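Side-chain contacts in YPM (Yersinia pseudotuberculosis, PDB 1PM4), which acts as a superantigenic toxin, a bacterial mitogen that, as superantigens do, probably drives T cells to proliferate: residues L34-H39 with M47-L52; W86-N91 with Y98-T103; A7-T12 with A102-D107. All coordinates share one frame; numbering follows the deposited sequence. Where two conformers were deposited one is given.

Interaction 1: residues L34-H39 with M47-L52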
loop_
_atom_site.group_PDB
_atom_site.type_symbol
_atom_site.label_atom_id
_atom_site.label_comp_id
_atom_site.label_asym_id
_atom_site.label_seq_id
_atom_site.Cartn_x
_atom_site.Cartn_y
_atom_site.Cartn_z
ATOM N N LEU A 34 9.984 1.710 -9.706
ATOM C CA LEU A 34 9.245 2.735 -10.379
ATOM C C LEU A 34 9.396 3.928 -9.459
ATOM O O LEU A 34 9.292 3.777 -8.244
ATOM C CB LEU A 34 7.801 2.324 -10.472
ATOM C CG LEU A 34 7.398 1.324 -11.519
ATOM C CD1 LEU A 34 5.895 1.069 -11.413
ATOM C CD2 LEU A 34 7.753 1.851 -12.917
ATOM N N TYR A 35 9.642 5.099 -10.020
ATOM C CA TYR A 35 9.811 6.344 -9.253
ATOM C C TYR A 35 9.028 7.404 -9.975
ATOM O O TYR A 35 9.001 7.444 -11.204
ATOM C CB TYR A 35 11.284 6.704 -9.183
ATOM C CG TYR A 35 11.571 8.113 -8.814
ATOM C CD1 TYR A 35 11.848 8.437 -7.528
ATOM C CD2 TYR A 35 11.556 9.133 -9.761
ATOM C CE1 TYR A 35 12.112 9.741 -7.165
ATOM C CE2 TYR A 35 11.792 10.431 -9.405
ATOM C CZ TYR A 35 12.068 10.731 -8.115
ATOM O OH TYR A 35 12.345 12.012 -7.672
ATOM N N ALA A 36 8.369 8.271 -9.221
ATOM C CA ALA A 36 7.808 9.474 -9.809
ATOM C C ALA A 36 7.686 10.513 -8.735
ATOM O O ALA A 36 7.613 10.205 -7.572
ATOM C CB ALA A 36 6.441 9.236 -10.472
ATOM N N VAL A 37 7.746 11.761 -9.151
ATOM C CA VAL A 37 7.464 12.913 -8.222
ATOM C C VAL A 37 6.755 13.958 -9.032
ATOM O O VAL A 37 7.126 14.227 -10.181
ATOM C CB VAL A 37 8.717 13.488 -7.540
ATOM C CG1 VAL A 37 9.707 14.003 -8.564
ATOM C CG2 VAL A 37 8.324 14.477 -6.474
ATOM N N LEU A 38 5.687 14.498 -8.449
ATOM C CA LEU A 38 4.883 15.561 -8.997
ATOM C C LEU A 38 5.316 16.905 -8.519
ATOM O O LEU A 38 5.568 17.049 -7.339
ATOM C CB LEU A 38 3.447 15.351 -8.576
ATOM C CG LEU A 38 2.416 16.291 -9.212
ATOM C CD1 LEU A 38 2.372 16.233 -10.748
ATOM C CD2 LEU A 38 1.029 15.884 -8.612
ATOM N N HIS A 39 5.404 17.880 -9.421
ATOM C CA HIS A 39 5.830 19.241 -9.025
ATOM C C HIS A 39 4.912 20.222 -9.747
ATOM O O HIS A 39 4.205 19.883 -10.695
ATOM C CB HIS A 39 7.275 19.528 -9.408
ATOM C CG HIS A 39 8.323 18.693 -8.713
ATOM N ND1 HIS A 39 8.450 18.650 -7.345
ATOM C CD2 HIS A 39 9.387 18.020 -9.200
ATOM C CE1 HIS A 39 9.493 17.898 -7.020
ATOM N NE2 HIS A 39 10.079 17.502 -8.131
ATOM N N MET A 47 -2.046 19.083 -5.073
ATOM C CA MET A 47 -2.273 17.948 -5.988
ATOM C C MET A 47 -1.859 16.629 -5.338
ATOM O O MET A 47 -1.052 16.572 -4.381
ATOM C CB MET A 47 -1.439 18.117 -7.274
ATOM C CG MET A 47 -1.758 19.399 -7.968
ATOM S SD MET A 47 -0.703 19.436 -9.509
ATOM C CE MET A 47 -0.940 21.108 -9.944
ATOM N N THR A 48 -2.496 15.573 -5.808
ATOM C CA THR A 48 -2.192 14.238 -5.387
ATOM C C THR A 48 -1.765 13.398 -6.534
ATOM O O THR A 48 -2.324 13.496 -7.601
ATOM C CB THR A 48 -3.470 13.647 -4.662
ATOM O OG1 THR A 48 -3.783 14.451 -3.505
ATOM C CG2 THR A 48 -3.211 12.229 -4.137
ATOM N N LEU A 49 -0.742 12.600 -6.297
ATOM C CA LEU A 49 -0.264 11.629 -7.272
ATOM C C LEU A 49 -0.599 10.215 -6.792
ATOM O O LEU A 49 -0.212 9.815 -5.680
ATOM C CB LEU A 49 1.239 11.745 -7.356
ATOM C CG LEU A 49 1.924 10.790 -8.317
ATOM C CD1 LEU A 49 1.542 11.008 -9.785
ATOM C CD2 LEU A 49 3.476 10.864 -8.222
ATOM N N ILE A 50 -1.254 9.469 -7.655
ATOM C CA ILE A 50 -1.668 8.115 -7.335
ATOM C C ILE A 50 -1.069 7.179 -8.373
ATOM O O ILE A 50 -1.163 7.423 -9.570
ATOM C CB ILE A 50 -3.184 7.987 -7.348
ATOM C CG1 ILE A 50 -3.814 9.012 -6.434
ATOM C CG2 ILE A 50 -3.584 6.574 -6.925
ATOM C CD1 ILE A 50 -5.335 9.154 -6.662
ATOM N N LEU A 51 -0.372 6.137 -7.910
ATOM C CA LEU A 51 0.107 5.048 -8.735
ATOM C C LEU A 51 -0.926 3.942 -8.807
ATOM O O LEU A 51 -1.364 3.392 -7.769
ATOM C CB LEU A 51 1.461 4.523 -8.182
ATOM C CG LEU A 51 2.004 3.264 -8.912
ATOM C CD1 LEU A 51 2.190 3.409 -10.475
ATOM C CD2 LEU A 51 3.252 2.802 -8.268
ATOM N N LEU A 52 -1.388 3.669 -10.033
ATOM C CA LEU A 52 -2.272 2.554 -10.272
ATOM C C LEU A 52 -1.562 1.458 -11.056
ATOM O O LEU A 52 -0.729 1.744 -11.950
ATOM C CB LEU A 52 -3.472 3.027 -11.010
ATOM C CG LEU A 52 -4.180 4.286 -10.455
ATOM C CD1 LEU A 52 -4.925 4.865 -11.616
ATOM C CD2 LEU A 52 -5.064 3.878 -9.424
#

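Interaction 2: residues W86-N91 with Y98-T103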
loop_
_atom_site.group_PDB
_atom_site.type_symbol
_atom_site.label_atom_id
_atom_site.label_comp_id
_atom_site.label_asym_id
_atom_site.label_seq_id
_atom_site.Cartn_x
_atom_site.Cartn_y
_atom_site.Cartn_z
ATOM N N TRP A 86 0.132 6.756 -13.655
ATOM C CA TRP A 86 0.246 7.855 -12.740
ATOM C C TRP A 86 -1.001 8.751 -12.902
ATOM O O TRP A 86 -1.209 9.310 -13.965
ATOM C CB TRP A 86 1.464 8.696 -13.108
ATOM C CG TRP A 86 2.725 7.897 -13.125
ATOM C CD1 TRP A 86 3.489 7.672 -14.238
ATOM C CD2 TRP A 86 3.467 7.380 -12.008
ATOM N NE1 TRP A 86 4.569 6.906 -13.906
ATOM C CE2 TRP A 86 4.631 6.732 -12.557
ATOM C CE3 TRP A 86 3.255 7.293 -10.652
ATOM C CZ2 TRP A 86 5.537 6.079 -11.798
ATOM C CZ3 TRP A 86 4.187 6.579 -9.866
ATOM C CH2 TRP A 86 5.340 6.007 -10.454
ATOM N N LYS A 87 -1.822 8.840 -11.868
ATOM C CA LYS A 87 -2.944 9.749 -11.888
ATOM C C LYS A 87 -2.646 10.997 -11.064
ATOM O O LYS A 87 -2.298 10.890 -9.890
ATOM C CB LYS A 87 -4.159 9.046 -11.289
ATOM C CG LYS A 87 -5.358 9.886 -11.156
ATOM C CD LYS A 87 -6.629 9.064 -10.857
ATOM C CE LYS A 87 -7.797 9.918 -10.758
ATOM N NZ LYS A 87 -9.081 9.209 -10.223
ATOM N N ILE A 88 -2.767 12.128 -11.693
ATOM C CA ILE A 88 -2.560 13.446 -11.112
ATOM C C ILE A 88 -3.933 14.030 -10.882
ATOM O O ILE A 88 -4.692 14.266 -11.850
ATOM C CB ILE A 88 -1.772 14.404 -12.078
ATOM C CG1 ILE A 88 -0.376 13.795 -12.386
ATOM C CG2 ILE A 88 -1.591 15.761 -11.460
ATOM C CD1 ILE A 88 0.318 14.362 -13.622
ATOM N N LYS A 89 -4.225 14.338 -9.623
ATOM C CA LYS A 89 -5.461 14.966 -9.258
ATOM C C LYS A 89 -5.169 16.385 -8.781
ATOM O O LYS A 89 -4.364 16.555 -7.880
ATOM C CB LYS A 89 -6.217 14.181 -8.197
ATOM C CG LYS A 89 -7.531 14.861 -7.719
ATOM C CD LYS A 89 -8.604 15.276 -8.801
ATOM C CE LYS A 89 -9.831 16.024 -8.239
ATOM N NZ LYS A 89 -11.155 16.011 -9.060
ATOM N N ASN A 90 -5.825 17.375 -9.393
ATOM C CA ASN A 90 -5.754 18.734 -8.893
ATOM C C ASN A 90 -6.810 18.961 -7.824
ATOM O O ASN A 90 -8.008 18.917 -8.115
ATOM C CB ASN A 90 -5.866 19.728 -10.042
ATOM C CG ASN A 90 -5.644 21.137 -9.577
ATOM O OD1 ASN A 90 -5.307 21.348 -8.397
ATOM N ND2 ASN A 90 -5.795 22.093 -10.461
ATOM N N ASN A 91 -6.389 19.050 -6.568
ATOM C CA ASN A 91 -7.332 19.230 -5.449
ATOM C C ASN A 91 -7.830 20.665 -5.341
ATOM O O ASN A 91 -8.853 20.960 -4.670
ATOM C CB ASN A 91 -6.595 18.843 -4.181
ATOM C CG ASN A 91 -6.126 17.435 -4.173
ATOM O OD1 ASN A 91 -6.883 16.513 -4.553
ATOM N ND2 ASN A 91 -4.894 17.225 -3.737
ATOM N N TYR A 98 1.745 21.638 -14.124
ATOM C CA TYR A 98 2.364 20.482 -13.462
ATOM C C TYR A 98 3.603 20.005 -14.205
ATOM O O TYR A 98 3.774 20.277 -15.407
ATOM C CB TYR A 98 1.359 19.332 -13.325
ATOM C CG TYR A 98 1.061 18.611 -14.647
ATOM C CD1 TYR A 98 1.795 17.530 -15.070
ATOM C CD2 TYR A 98 -0.037 18.986 -15.425
ATOM C CE1 TYR A 98 1.560 16.948 -16.280
ATOM C CE2 TYR A 98 -0.342 18.344 -16.582
ATOM C CZ TYR A 98 0.455 17.279 -17.010
ATOM O OH TYR A 98 0.184 16.638 -18.240
ATOM N N SER A 99 4.462 19.314 -13.498
ATOM C CA SER A 99 5.512 18.526 -14.106
ATOM C C SER A 99 5.611 17.227 -13.329
ATOM O O SER A 99 5.547 17.202 -12.097
ATOM C CB SER A 99 6.869 19.277 -14.205
ATOM O OG SER A 99 7.448 19.557 -12.936
ATOM N N LEU A 100 5.726 16.123 -14.043
ATOM C CA LEU A 100 5.837 14.807 -13.407
ATOM C C LEU A 100 7.179 14.222 -13.905
ATOM O O LEU A 100 7.316 13.950 -15.093
ATOM C CB LEU A 100 4.709 13.935 -13.893
ATOM C CG LEU A 100 4.690 12.564 -13.231
ATOM C CD1 LEU A 100 4.339 12.632 -11.777
ATOM C CD2 LEU A 100 3.785 11.576 -13.950
ATOM N N ASP A 101 8.095 14.004 -13.003
ATOM C CA ASP A 101 9.278 13.233 -13.284
ATOM C C ASP A 101 8.944 11.788 -13.003
ATOM O O ASP A 101 8.442 11.468 -11.914
ATOM C CB ASP A 101 10.401 13.627 -12.387
ATOM C CG ASP A 101 10.813 15.047 -12.505
ATOM O OD1 ASP A 101 10.524 15.762 -13.484
ATOM O OD2 ASP A 101 11.415 15.559 -11.533
ATOM N N ALA A 102 9.116 10.919 -13.980
ATOM C CA ALA A 102 8.798 9.465 -13.793
ATOM C C ALA A 102 9.682 8.517 -14.559
ATOM O O ALA A 102 10.084 8.796 -15.683
ATOM C CB ALA A 102 7.398 9.227 -14.270
ATOM N N THR A 103 9.912 7.370 -13.967
ATOM C CA THR A 103 10.546 6.254 -14.648
ATOM C C THR A 103 9.811 5.945 -15.926
ATOM O O THR A 103 8.618 5.858 -15.910
ATOM C CB THR A 103 10.457 5.000 -13.774
ATOM O OG1 THR A 103 11.112 5.233 -12.560
ATOM C CG2 THR A 103 11.286 3.875 -14.431
HETATM O O HOH W 1 6.000 6.297 -16.363
#

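Interaction 3: residues A7-T12 with A102-D107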
loop_
_atom_site.group_PDB
_atom_site.type_symbol
_atom_site.label_atom_id
_atom_site.label_comp_id
_atom_site.label_asym_id
_atom_site.label_seq_id
_atom_site.Cartn_x
_atom_site.Cartn_y
_atom_site.Cartn_z
ATOM N N ALA A 7 11.827 10.460 -17.229
ATOM C CA ALA A 7 11.389 11.525 -18.138
ATOM C C ALA A 7 10.666 12.573 -17.361
ATOM O O ALA A 7 10.197 12.283 -16.259
ATOM C CB ALA A 7 10.421 10.985 -19.148
ATOM N N THR A 8 10.416 13.723 -17.975
ATOM C CA THR A 8 9.557 14.725 -17.340
ATOM C C THR A 8 8.419 15.100 -18.256
ATOM O O THR A 8 8.640 15.531 -19.394
ATOM C CB THR A 8 10.371 16.004 -16.991
ATOM O OG1 THR A 8 11.401 15.672 -16.036
ATOM C CG2 THR A 8 9.459 17.070 -16.335
ATOM N N TYR A 9 7.195 14.891 -17.784
ATOM C CA TYR A 9 5.985 15.319 -18.449
ATOM C C TYR A 9 5.599 16.666 -17.894
ATOM O O TYR A 9 5.543 16.825 -16.663
ATOM C CB TYR A 9 4.864 14.335 -18.186
ATOM C CG TYR A 9 5.140 12.923 -18.751
ATOM C CD1 TYR A 9 4.741 12.579 -20.015
ATOM C CD2 TYR A 9 5.803 11.988 -18.002
ATOM C CE1 TYR A 9 5.002 11.324 -20.496
ATOM C CE2 TYR A 9 6.072 10.732 -18.450
ATOM C CZ TYR A 9 5.698 10.408 -19.725
ATOM O OH TYR A 9 5.941 9.150 -20.268
ATOM N N THR A 10 5.269 17.595 -18.781
ATOM C CA THR A 10 4.895 18.931 -18.338
ATOM C C THR A 10 3.537 19.252 -18.942
ATOM O O THR A 10 3.188 18.798 -20.076
ATOM C CB THR A 10 6.027 19.945 -18.715
ATOM O OG1 THR A 10 7.277 19.655 -18.009
ATOM C CG2 THR A 10 5.684 21.348 -18.281
ATOM N N GLY A 11 2.718 19.998 -18.223
ATOM C CA GLY A 11 1.459 20.451 -18.756
ATOM C C GLY A 11 0.778 21.416 -17.812
ATOM O O GLY A 11 1.416 22.005 -16.927
ATOM N N THR A 12 -0.521 21.585 -18.043
ATOM C CA THR A 12 -1.353 22.425 -17.226
ATOM C C THR A 12 -2.589 21.636 -16.870
ATOM O O THR A 12 -3.102 20.914 -17.737
ATOM C CB THR A 12 -1.783 23.651 -18.074
ATOM O OG1 THR A 12 -0.600 24.393 -18.488
ATOM C CG2 THR A 12 -2.578 24.600 -17.259
ATOM N N ALA A 102 9.116 10.919 -13.980
ATOM C CA ALA A 102 8.798 9.465 -13.793
ATOM C C ALA A 102 9.682 8.517 -14.559
ATOM O O ALA A 102 10.084 8.796 -15.683
ATOM C CB ALA A 102 7.398 9.227 -14.270
ATOM N N THR A 103 9.912 7.370 -13.967
ATOM C CA THR A 103 10.546 6.254 -14.648
ATOM C C THR A 103 9.811 5.945 -15.926
ATOM O O THR A 103 8.618 5.858 -15.910
ATOM C CB THR A 103 10.457 5.000 -13.774
ATOM O OG1 THR A 103 11.112 5.233 -12.560
ATOM C CG2 THR A 103 11.286 3.875 -14.431
ATOM N N VAL A 104 10.522 5.887 -17.038
ATOM C CA VAL A 104 9.923 5.386 -18.254
ATOM C C VAL A 104 10.716 4.217 -18.790
ATOM O O VAL A 104 11.899 4.070 -18.536
ATOM C CB VAL A 104 9.778 6.437 -19.338
ATOM C CG1 VAL A 104 8.848 7.538 -18.865
ATOM C CG2 VAL A 104 11.092 7.031 -19.718
ATOM N N HIS A 105 10.044 3.397 -19.574
ATOM C CA HIS A 105 10.758 2.278 -20.144
ATOM C C HIS A 105 11.208 2.552 -21.548
ATOM O O HIS A 105 12.287 2.132 -21.937
ATOM C CB HIS A 105 9.970 0.988 -20.009
ATOM C CG HIS A 105 10.498 0.128 -18.913
ATOM N ND1 HIS A 105 10.056 0.252 -17.617
ATOM C CD2 HIS A 105 11.494 -0.788 -18.887
ATOM C CE1 HIS A 105 10.720 -0.578 -16.842
ATOM N NE2 HIS A 105 11.605 -1.222 -17.587
ATOM N N ASP A 106 10.417 3.274 -22.327
ATOM C CA ASP A 106 10.915 3.631 -23.655
ATOM C C ASP A 106 11.574 5.016 -23.566
ATOM O O ASP A 106 12.514 5.220 -22.764
ATOM C CB ASP A 106 9.805 3.496 -24.734
ATOM C CG ASP A 106 9.935 2.199 -25.582
ATOM O OD1 ASP A 106 11.046 1.629 -25.699
ATOM O OD2 ASP A 106 8.952 1.686 -26.166
ATOM N N ASP A 107 11.171 5.909 -24.452
ATOM C CA ASP A 107 11.269 7.319 -24.247
ATOM C C ASP A 107 9.841 7.860 -24.139
ATOM O O ASP A 107 8.870 7.257 -24.650
ATOM C CB ASP A 107 11.931 7.962 -25.443
ATOM C CG ASP A 107 13.315 7.440 -25.668
ATOM O OD1 ASP A 107 13.450 6.235 -26.006
ATOM O OD2 ASP A 107 14.308 8.157 -25.468
#

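Interaction 1: residues L34-H39 with M47-L52
Leu38 and Met47 make the closest meeting between residues 34-39 and 47-52, and it is wholly apolar. The methyl CD2 of Leu38 presses on CB of Met47 at 3.6 Å and lies 4.1 Å from SD, so one branch of the leucine rests against the root and the sulfur of a side chain that crosses it at about a right angle. CB of Leu38 points across the gap; with CG anti to the backbone N (chi1 -173°), beside the carbonyl carbon, CD2 is placed against Met47. Leu38 CD2 also comes within 4.3 Å of CB of Leu49, so that it touches two residues of the facing strand.

Residues 34-39 and 47-52 run nearly antiparallel, at 163°, the axes of these segments 7.9 Å apart at closest approach. They belong to different sheets of the jelly roll, 32-39 in one and 47-54 in the other, and the side chains between them are part of the filling of the sandwich. Alternation along each strand sends Leu34, Ala36 and Leu38 inward, where Met47, Leu49 and Leu51 meet them.

Looser contacts continue along the strands. CD2 of Leu49 reaches CB of Ala36 at 4.1 Å; the small alanine suits this place, since Trp86 packs on it too. Farther on, CD1 of Leu34 and CD2 of Leu51 approach to 4.5 Å, with Trp84 touching both residues.

Polar groups stay on the outward sides: Thr48 points away from strand 32-39 and its OG1 is hydrogen-bonded to Asn91, while His39 ND1 bonds to Asp69.

Interaction 2: residues W86-N91 with Y98-T103
Leu100 pushes its CD2 methyl into the corner where the side chain of Trp86 leaves its strand, 3.8 Å from CB and 3.9 Å from both CG and CD1 of Trp86. The leucine crosses the tryptophan side chain at about a right angle, so a single methyl is the bump and the bend between CB and the pyrrole part of the indole is the hollow. The next inward-facing residue of strand 96-103, Ala102, offers only a CB, which lies 3.7 Å from NE1 of Trp86. A residue this small lets the NE1 side of the indole come close.

The second bump comes from the other strand. Ile88 has CG1 anti to its carbonyl carbon (chi1 -60°), and its extended arm brings CD1 to both Tyr98 and Leu100. Ile88 CD1 meets CD1 of the Tyr98 ring at 3.8 Å and CB of Leu100 at 4.4 Å. The isoleucine crosses the Tyr98 side chain at about a right angle, its slim end set against the CD1 and CE1 side of the ring.

One polar group in this greasy layer needs a partner. The indole N-H of Trp86 gives its hydrogen to a water lying in the ring plane at its edge, and the water in turn donates to the carbonyl O of Thr103. This bridge ties the indole to the facing backbone.

The axes of residues 86-90 and 98-103 come within 10.1 Å, one strand in each sheet of the jelly roll. Flanking strands close the layer: Leu38 of strand 32-39 and Ile13 of strand 6-13 touch Ile88, while Val19 and Ile21 of strand 18-23 pack on Tyr98 and Leu100.

Interaction 3: residues A7-T12 with A102-D107
Ala7 and Ala102 form an antiparallel hydrogen-bonded pair, joining strand 6-13, at the edge of one sheet of the jelly roll, to its neighbour 96-103. Both bonds are of normal length and nearly straight: Ala7 N to Ala102 O is 2.9 Å with an N-H...O angle of 163°. They differ at the acceptors, for Ala7 N is tilted 32° from the carbonyl plane of Ala102, whereas Ala102 N approaches Ala7 O nearly along the C=O axis. The CA atoms of Ala7 and Ala102 are 5.5 Å apart, as expected for such a pair, and their side chains lie on the same face of the sheet.

Past Thr103 the chain leaves the strand, and Val104 turns its side chain back toward residues 7-12. Its CG1 methyl is 3.8 Å from CB of Ala7, with CG2 slightly farther; the small alanine leaves room for the forked end of the valine. The end of Tyr9 meets the same CG1, OH first and then the CE2 side, the two side chains crossing obliquely.

The contact thins out in both directions. Thr10 and Thr12 are exposed and too far along strand 6-13 to meet residues 102-107, while His105 and Asp106, polar residues fitted to a surface loop, make no contact with residues 7-12. Tyr9 OH, 3.6 Å from Val104 CG1, is also hydrogen-bonded to OD2 of Asp112.

How the interactions relate
The three contacts belong to one jelly roll. Interactions 1 and 2 each span its two sheets, their centres about 5 Å apart and both about 5 Å from the centre of the chain; strands 32-39 and 96-103 are neighbours in one sheet, 47-54 and 84-90 in the other. Interaction 3 lies at the edge of the first sheet and runs on into the loop after it, its centre about 10 Å from that of interaction 2, with which it shares Ala102 and Thr103. Along the chain interaction 1 closes before interaction 2 opens, and interaction 1 and residues 86-91 both fall between the ends of interaction 3. Core packing and sheet pairing thus converge on strand 96-103, binding the chain's beginning to its late part.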